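Flagellar hook-associated protein (Burkholderia pseudomallei, PDB 4UT1) probably serves as a structural component of the bacterial flagellum, at the junction where the hook meets the filament. Local coordinates at residues 541-546 / 560-565; 322-327 / 471-476. All blocks are in the same frame, centred on the assembly; numbering follows the deposited sequence.

How the interactions relate
Following the chain from the N terminus, the end of the long helix 287-322 and the turn there supply the first half of interaction 2. The chain then runs through 143 intervening residues before 471-476 comes back to close that large loop. Interaction 1 follows in series. It closes a short excursion between 541-546 and 560-565, so the two loops neither nest nor cross. Interaction 2 ties the C-terminal end of helix 287-322 to the D3 domain, and interaction 1 joins the two sheets inside D3. Their centres are about 10 Å apart. Asn544 connects them: its O probably accepts from Gln474 N, and its ND2 probably donates to Gly472 O.

Interaction 1: 541-546 / 560-565; sequences GVMNGV and FTIGAN. With EDO (1,2-ethanediol), chain J.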
ATOM      1  N   GLY A 541      -2.691 -36.003  -9.787  1.00 31.88           N
ATOM      2  CA  GLY A 541      -1.841 -36.985 -10.435  1.00 32.39           C
ATOM      3  C   GLY A 541      -1.369 -36.623 -11.831  1.00 30.83           C
ATOM      4  O   GLY A 541      -0.555 -37.341 -12.416  1.00 33.72           O
ATOM      5  N   VAL A 542      -1.867 -35.519 -12.377  1.00 26.31           N
ATOM      6  CA  VAL A 542      -1.402 -35.060 -13.688  1.00 24.62           C
ATOM      7  C   VAL A 542      -0.267 -34.051 -13.561  1.00 21.28           C
ATOM      8  O   VAL A 542      -0.388 -33.063 -12.829  1.00 21.01           O
ATOM      9  CB  VAL A 542      -2.531 -34.407 -14.503  1.00 26.09           C
ATOM     10  CG1 VAL A 542      -2.018 -34.040 -15.896  1.00 20.91           C
ATOM     11  CG2 VAL A 542      -3.736 -35.331 -14.579  1.00 26.85           C
ATOM     12  N   MET A 543       0.833 -34.300 -14.270  1.00 22.02           N
ATOM     13  CA  MET A 543       1.961 -33.369 -14.278  1.00 20.50           C
ATOM     14  C   MET A 543       1.509 -32.004 -14.757  1.00 20.78           C
ATOM     15  O   MET A 543       0.777 -31.890 -15.741  1.00 16.86           O
ATOM     16  CB  MET A 543       3.102 -33.882 -15.169  1.00 19.67           C
ATOM     17  CG  MET A 543       4.255 -32.882 -15.313  1.00 17.44           C
ATOM     18  SD  MET A 543       5.750 -33.540 -16.106  1.00 18.19           S
ATOM     19  CE  MET A 543       6.153 -34.877 -14.987  1.00 18.47           C
ATOM     20  N   ASN A 544       1.927 -30.969 -14.039  1.00 17.13           N
ATOM     21  CA  ASN A 544       1.539 -29.608 -14.359  1.00 18.32           C
ATOM     22  C   ASN A 544       2.619 -28.626 -13.920  1.00 18.49           C
ATOM     23  O   ASN A 544       3.287 -28.848 -12.910  1.00 18.18           O
ATOM     24  CB  ASN A 544       0.193 -29.293 -13.689  1.00 20.12           C
ATOM     25  CG  ASN A 544      -0.391 -27.969 -14.123  1.00 20.80           C
ATOM     26  OD1 ASN A 544      -0.664 -27.746 -15.308  1.00 17.50           O
ATOM     27  ND2 ASN A 544      -0.631 -27.091 -13.151  1.00 15.76           N
ATOM     28  N   GLY A 545       2.813 -27.562 -14.696  1.00 15.09           N
ATOM     29  CA  GLY A 545       3.743 -26.506 -14.337  1.00 19.00           C
ATOM     30  C   GLY A 545       5.215 -26.880 -14.313  1.00 18.02           C
ATOM     31  O   GLY A 545       5.999 -26.290 -13.568  1.00 20.20           O
ATOM     32  N   VAL A 546       5.592 -27.849 -15.140  1.00 16.58           N
ATOM     33  CA  VAL A 546       6.974 -28.305 -15.240  1.00 15.58           C
ATOM     34  C   VAL A 546       7.611 -27.810 -16.531  1.00 20.07           C
ATOM     35  O   VAL A 546       7.034 -27.953 -17.609  1.00 19.05           O
ATOM     36  CB  VAL A 546       7.063 -29.830 -15.179  1.00 15.57           C
ATOM     37  CG1 VAL A 546       8.521 -30.302 -15.402  1.00 16.38           C
ATOM     38  CG2 VAL A 546       6.544 -30.325 -13.836  1.00 15.95           C
ATOM     39  N   PHE A 560      15.717 -39.059 -21.207  1.00 16.05           N
ATOM     40  CA  PHE A 560      15.813 -37.957 -20.256  1.00 14.08           C
ATOM     41  C   PHE A 560      14.666 -38.109 -19.271  1.00 15.69           C
ATOM     42  O   PHE A 560      13.514 -38.313 -19.675  1.00 13.98           O
ATOM     43  CB  PHE A 560      15.785 -36.621 -21.000  1.00 13.34           C
ATOM     44  CG  PHE A 560      16.783 -36.569 -22.115  1.00 15.32           C
ATOM     45  CD1 PHE A 560      16.459 -37.065 -23.369  1.00 16.20           C
ATOM     46  CD2 PHE A 560      18.080 -36.127 -21.881  1.00 16.88           C
ATOM     47  CE1 PHE A 560      17.401 -37.079 -24.396  1.00 16.77           C
ATOM     48  CE2 PHE A 560      19.030 -36.133 -22.899  1.00 16.58           C
ATOM     49  CZ  PHE A 560      18.681 -36.617 -24.165  1.00 13.14           C
ATOM     50  N   THR A 561      14.980 -38.064 -17.979  1.00 16.17           N
ATOM     51  CA  THR A 561      13.974 -38.321 -16.956  1.00 15.70           C
ATOM     52  C   THR A 561      13.513 -37.032 -16.295  1.00 17.51           C
ATOM     53  O   THR A 561      14.232 -36.026 -16.288  1.00 13.46           O
ATOM     54  CB  THR A 561      14.495 -39.268 -15.866  1.00 18.15           C
ATOM     55  OG1 THR A 561      15.650 -38.688 -15.237  1.00 14.12           O
ATOM     56  CG2 THR A 561      14.875 -40.608 -16.463  1.00 18.00           C
ATOM     57  N   ILE A 562      12.293 -37.082 -15.769  1.00 14.75           N
ATOM     58  CA  ILE A 562      11.687 -35.987 -15.025  1.00 16.05           C
ATOM     59  C   ILE A 562      10.983 -36.585 -13.820  1.00 15.64           C
ATOM     60  O   ILE A 562      10.170 -37.492 -13.953  1.00 14.66           O
ATOM     61  CB  ILE A 562      10.671 -35.182 -15.871  1.00 16.49           C
ATOM     62  CG1 ILE A 562      11.374 -34.455 -17.017  1.00 15.71           C
ATOM     63  CG2 ILE A 562       9.948 -34.159 -15.002  1.00 18.42           C
ATOM     64  CD1 ILE A 562      10.418 -33.894 -18.056  1.00 19.32           C
ATOM     65  N   GLY A 563      11.285 -36.079 -12.632  1.00 17.20           N
ATOM     66  CA  GLY A 563      10.659 -36.619 -11.447  1.00 17.64           C
ATOM     67  C   GLY A 563      10.935 -35.728 -10.253  1.00 18.33           C
ATOM     68  O   GLY A 563      11.517 -34.655 -10.399  1.00 14.88           O
ATOM     69  N   ALA A 564      10.517 -36.178  -9.080  1.00 24.49           N
ATOM     70  CA  ALA A 564      10.724 -35.420  -7.850  1.00 25.27           C
ATOM     71  C   ALA A 564      12.209 -35.320  -7.520  1.00 28.14           C
ATOM     72  O   ALA A 564      12.982 -36.244  -7.787  1.00 27.36           O
ATOM     73  CB  ALA A 564       9.956 -36.060  -6.698  1.00 29.22           C
ATOM     74  N   ASN A 565      12.608 -34.187  -6.941  1.00 25.10           N
ATOM     75  CA  ASN A 565      14.008 -33.944  -6.619  1.00 25.46           C
ATOM     76  C   ASN A 565      14.411 -34.588  -5.296  1.00 33.08           C
ATOM     77  O   ASN A 565      13.655 -34.562  -4.323  1.00 32.85           O
ATOM     78  CB  ASN A 565      14.295 -32.438  -6.577  1.00 20.83           C
ATOM     79  CG  ASN A 565      15.754 -32.123  -6.284  1.00 27.61           C
ATOM     80  OD1 ASN A 565      16.625 -32.992  -6.371  1.00 30.92           O
ATOM     81  ND2 ASN A 565      16.030 -30.868  -5.956  1.00 23.45           N
TER
HETATM   82  C1  EDO J1636      20.278 -31.186  -8.168  1.00 31.13           C
HETATM   83  O1  EDO J1636      20.511 -31.391  -9.575  1.00 32.76           O
HETATM   84  C2  EDO J1636      19.261 -32.211  -7.675  1.00 28.88           C
HETATM   85  O2  EDO J1636      19.430 -32.431  -6.273  1.00 34.93           O
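Ile562 meets both Met543 and Val546 through a single methyl group, CG2. The CE methyl of Met543 lies 3.9 Å from Ile562 CG2. Val546 CG1 reaches the same Ile562 CG2 at 4.1 Å. The contact between these two segments is wholly apolar and small, burying 109 Å² in all, but all three residues are buried. The side chains approach differently. Met543 lies roughly perpendicular to Ile562 and touches it with its terminal methyl. Val546 and Ile562 run antiparallel alongside one another and meet with one branch each. Met543 runs out extended from its backbone and bends only at the last torsion (chi3 -59°), which sets the direction of CE. Ile562 CG2, anti to the backbone N, is the branch presented to Met543 and Val546.

The backbones are well apart: Val546 CA and Ile562 CA are separated by 9.0 Å. Side chains fill the distance, as expected between two packed sheets. Val546 belongs to a G1 beta bulge, in which Gly545 and Val546 both face Ile531. Gly545 has a positive phi of 67°, which suits glycine. Before the bulge, the OD1 of Asn544 accepts from Ser533 N and Gln536 NE2. At the other end, Asn565 OD1 accepts a 2.9 Å hydrogen bond from O2 of an ethanediol, probably from the crystallisation liquor.

The arrangement is consistent with the core of a beta sandwich in the D3 domain. Ile531 of strand 527-533 touches both Met543 and Ile562. Ile562 sits on strand 559-564, between strands 450-454 and 480-485, and Val546 opens strand 546-551 of the other sheet, between strands 463-470 and 527-533.

Interaction 2: 322-327 / 471-476; sequences NALGVD and AGYQLP. With EDO (1,2-ethanediol), chain R; EDO (1,2-ethanediol), chain F.
Tyr473 holds its CG between the backbone N and the carbonyl carbon (chi1 80°), and this swings the ring toward the turn at Ala323 and Leu324. Leu324 answers with CG anti to its carbonyl carbon. Its chi2 of -180° extends CD1 away from CA, and the other branch, CD2, turns to the ring. Leu324 CD2 comes within 4.1 Å of Tyr473 CD1, approaching the ring obliquely. The same CD2 lies 3.8 Å from Ala471 N. Ala323 O sits at the ring edge, near its plane.

The polar link runs through one water. The phenol OH of Tyr473 donates to it at 2.5 Å, a length short enough to be doubtful in detail, and the water lies in the ring plane at the edge. The water in turn donates to Ala323 O at 2.8 Å and to Gly325 O at 2.7 Å. Together the three contacts place the water between the phenol and the turn.

Residues 322-325 form a type I beta turn that begins on the last residue of helix 287-322 and is closed by Gly325 N to Asn322 O at 3.0 Å. The contact therefore joins the C-terminal end of that helix to a corner of the D3 domain, at the protein surface. Asn322 OD1 accepts from Ala445 N, and its ND2 donates to Ala443 O and Gly334 O.

Two ethanediol molecules, probably from the crystallisation liquor, lie at the corner. Ala471 N donates to O2 of one at 2.8 Å. Gly472 N donates to both oxygens of the other, to O1 at 3.0 Å and weakly to O2.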
ATOM      1  N   ASN A 322       8.613 -19.302  -2.154  1.00 10.07           N
ATOM      2  CA  ASN A 322       8.936 -20.389  -1.241  1.00 10.37           C
ATOM      3  C   ASN A 322       8.038 -21.614  -1.467  1.00 13.92           C
ATOM      4  O   ASN A 322       8.501 -22.764  -1.375  1.00 14.00           O
ATOM      5  CB  ASN A 322       8.868 -19.915   0.216  1.00 11.88           C
ATOM      6  CG  ASN A 322       9.740 -20.747   1.119  1.00 12.65           C
ATOM      7  OD1 ASN A 322      10.952 -20.868   0.889  1.00 11.56           O
ATOM      8  ND2 ASN A 322       9.139 -21.346   2.143  1.00 11.84           N
ATOM      9  N   ALA A 323       6.772 -21.354  -1.812  1.00 13.67           N
ATOM     10  CA  ALA A 323       5.795 -22.390  -2.109  1.00 15.78           C
ATOM     11  C   ALA A 323       6.153 -23.172  -3.376  1.00 16.30           C
ATOM     12  O   ALA A 323       5.537 -24.192  -3.654  1.00 14.87           O
ATOM     13  CB  ALA A 323       4.391 -21.776  -2.247  1.00 10.78           C
ATOM     14  N   LEU A 324       7.126 -22.680  -4.145  1.00 15.56           N
ATOM     15  CA  LEU A 324       7.610 -23.401  -5.335  1.00 14.72           C
ATOM     16  C   LEU A 324       8.842 -24.265  -5.043  1.00 16.59           C
ATOM     17  O   LEU A 324       9.361 -24.920  -5.940  1.00 16.53           O
ATOM     18  CB  LEU A 324       7.946 -22.423  -6.468  1.00 12.70           C
ATOM     19  CG  LEU A 324       6.770 -21.636  -7.044  1.00 17.77           C
ATOM     20  CD1 LEU A 324       7.224 -20.704  -8.159  1.00 20.60           C
ATOM     21  CD2 LEU A 324       5.699 -22.593  -7.537  1.00 21.90           C
ATOM     22  N   GLY A 325       9.332 -24.256  -3.807  1.00 13.05           N
ATOM     23  CA  GLY A 325      10.469 -25.095  -3.461  1.00 11.88           C
ATOM     24  C   GLY A 325      10.083 -26.203  -2.494  1.00 15.23           C
ATOM     25  O   GLY A 325       8.921 -26.319  -2.109  1.00 14.91           O
ATOM     26  N   VAL A 326      11.060 -27.020  -2.103  1.00 15.87           N
ATOM     27  CA  VAL A 326      10.854 -28.003  -1.034  1.00 13.17           C
ATOM     28  C   VAL A 326      11.867 -27.761   0.088  1.00 18.79           C
ATOM     29  O   VAL A 326      12.976 -27.282  -0.155  1.00 15.89           O
ATOM     30  CB  VAL A 326      10.974 -29.459  -1.542  1.00 19.44           C
ATOM     31  CG1 VAL A 326       9.926 -29.727  -2.622  1.00 18.23           C
ATOM     32  CG2 VAL A 326      12.374 -29.727  -2.074  1.00 21.67           C
ATOM     33  N   ASP A 327      11.471 -28.095   1.310  1.00 21.36           N
ATOM     34  CA  ASP A 327      12.290 -27.835   2.487  1.00 21.34           C
ATOM     35  C   ASP A 327      13.278 -28.974   2.702  1.00 26.38           C
ATOM     36  O   ASP A 327      13.470 -29.803   1.815  1.00 25.96           O
ATOM     37  CB  ASP A 327      11.410 -27.628   3.728  1.00 23.28           C
ATOM     38  CG  ASP A 327      10.603 -28.871   4.112  1.00 22.92           C
ATOM     39  OD1 ASP A 327      10.940 -29.995   3.697  1.00 25.91           O
ATOM     40  OD2 ASP A 327       9.623 -28.715   4.864  1.00 24.51           O
ATOM     41  N   ALA A 471       3.700 -21.693 -10.580  1.00 23.83           N
ATOM     42  CA  ALA A 471       2.549 -21.747  -9.690  1.00 22.18           C
ATOM     43  C   ALA A 471       1.584 -22.872 -10.042  1.00 22.35           C
ATOM     44  O   ALA A 471       1.161 -23.004 -11.188  1.00 21.02           O
ATOM     45  CB  ALA A 471       1.818 -20.408  -9.695  1.00 25.85           C
ATOM     46  N   GLY A 472       1.252 -23.682  -9.043  1.00 17.56           N
ATOM     47  CA  GLY A 472       0.303 -24.763  -9.205  1.00 20.93           C
ATOM     48  C   GLY A 472       0.866 -25.997  -9.887  1.00 20.46           C
ATOM     49  O   GLY A 472       0.112 -26.789 -10.438  1.00 20.57           O
ATOM     50  N   TYR A 473       2.183 -26.166  -9.844  1.00 16.90           N
ATOM     51  CA  TYR A 473       2.813 -27.340 -10.423  1.00 19.80           C
ATOM     52  C   TYR A 473       2.342 -28.598  -9.700  1.00 21.58           C
ATOM     53  O   TYR A 473       1.960 -28.557  -8.531  1.00 19.43           O
ATOM     54  CB  TYR A 473       4.349 -27.245 -10.354  1.00 17.02           C
ATOM     55  CG  TYR A 473       4.888 -27.609  -8.992  1.00 19.09           C
ATOM     56  CD1 TYR A 473       4.971 -26.652  -7.983  1.00 18.83           C
ATOM     57  CD2 TYR A 473       5.279 -28.908  -8.701  1.00 19.60           C
ATOM     58  CE1 TYR A 473       5.440 -26.982  -6.738  1.00 16.89           C
ATOM     59  CE2 TYR A 473       5.754 -29.247  -7.459  1.00 21.01           C
ATOM     60  CZ  TYR A 473       5.824 -28.273  -6.475  1.00 17.02           C
ATOM     61  OH  TYR A 473       6.291 -28.609  -5.234  1.00 18.20           O
ATOM     62  N   GLN A 474       2.357 -29.709 -10.418  1.00 18.97           N
ATOM     63  CA  GLN A 474       2.119 -31.019  -9.841  1.00 20.46           C
ATOM     64  C   GLN A 474       3.132 -31.998 -10.409  1.00 24.95           C
ATOM     65  O   GLN A 474       3.454 -31.945 -11.597  1.00 25.35           O
ATOM     66  CB  GLN A 474       0.699 -31.500 -10.133  1.00 22.08           C
ATOM     67  CG  GLN A 474      -0.356 -30.762  -9.353  1.00 24.39           C
ATOM     68  CD  GLN A 474      -1.742 -31.315  -9.582  1.00 30.87           C
ATOM     69  OE1 GLN A 474      -2.673 -30.973  -8.859  1.00 34.23           O
ATOM     70  NE2 GLN A 474      -1.892 -32.172 -10.595  1.00 24.27           N
ATOM     71  N   LEU A 475       3.638 -32.883  -9.560  1.00 21.03           N
ATOM     72  CA  LEU A 475       4.487 -33.967 -10.032  1.00 27.02           C
ATOM     73  C   LEU A 475       3.835 -35.317  -9.761  1.00 25.86           C
ATOM     74  O   LEU A 475       3.540 -35.649  -8.619  1.00 33.70           O
ATOM     75  CB  LEU A 475       5.861 -33.904  -9.368  1.00 28.76           C
ATOM     76  CG  LEU A 475       6.831 -32.820  -9.841  1.00 26.87           C
ATOM     77  CD1 LEU A 475       8.074 -32.831  -8.958  1.00 25.26           C
ATOM     78  CD2 LEU A 475       7.221 -33.036 -11.299  1.00 28.57           C
ATOM     79  N   PRO A 476       3.627 -36.112 -10.813  1.00 28.45           N
ATOM     80  CA  PRO A 476       3.047 -37.439 -10.595  1.00 33.00           C
ATOM     81  C   PRO A 476       3.985 -38.283  -9.735  1.00 35.18           C
ATOM     82  O   PRO A 476       5.159 -37.939  -9.614  1.00 32.59           O
ATOM     83  CB  PRO A 476       2.914 -37.999 -12.011  1.00 38.08           C
ATOM     84  CG  PRO A 476       4.020 -37.325 -12.778  1.00 31.79           C
ATOM     85  CD  PRO A 476       4.146 -35.943 -12.181  1.00 29.08           C
TER
HETATM   86  C1  EDO R1644       2.355 -22.935  -5.391  1.00 27.97           C
HETATM   87  O1  EDO R1644       2.005 -22.168  -6.552  1.00 27.75           O
HETATM   88  C2  EDO R1644       1.669 -24.292  -5.471  1.00 30.47           C
HETATM   89  O2  EDO R1644       2.233 -25.060  -6.539  1.00 29.27           O
HETATM   90  C1  EDO F1632       6.871 -18.917 -12.233  1.00 30.49           C
HETATM   91  O1  EDO F1632       7.617 -19.021 -11.017  1.00 36.10           O
HETATM   92  C2  EDO F1632       5.472 -18.394 -11.940  1.00 31.29           C
HETATM   93  O2  EDO F1632       4.857 -19.184 -10.918  1.00 28.69           O
HETATM   94  O   HOH W   1       6.654 -26.741  -3.566  1.00 16.66           O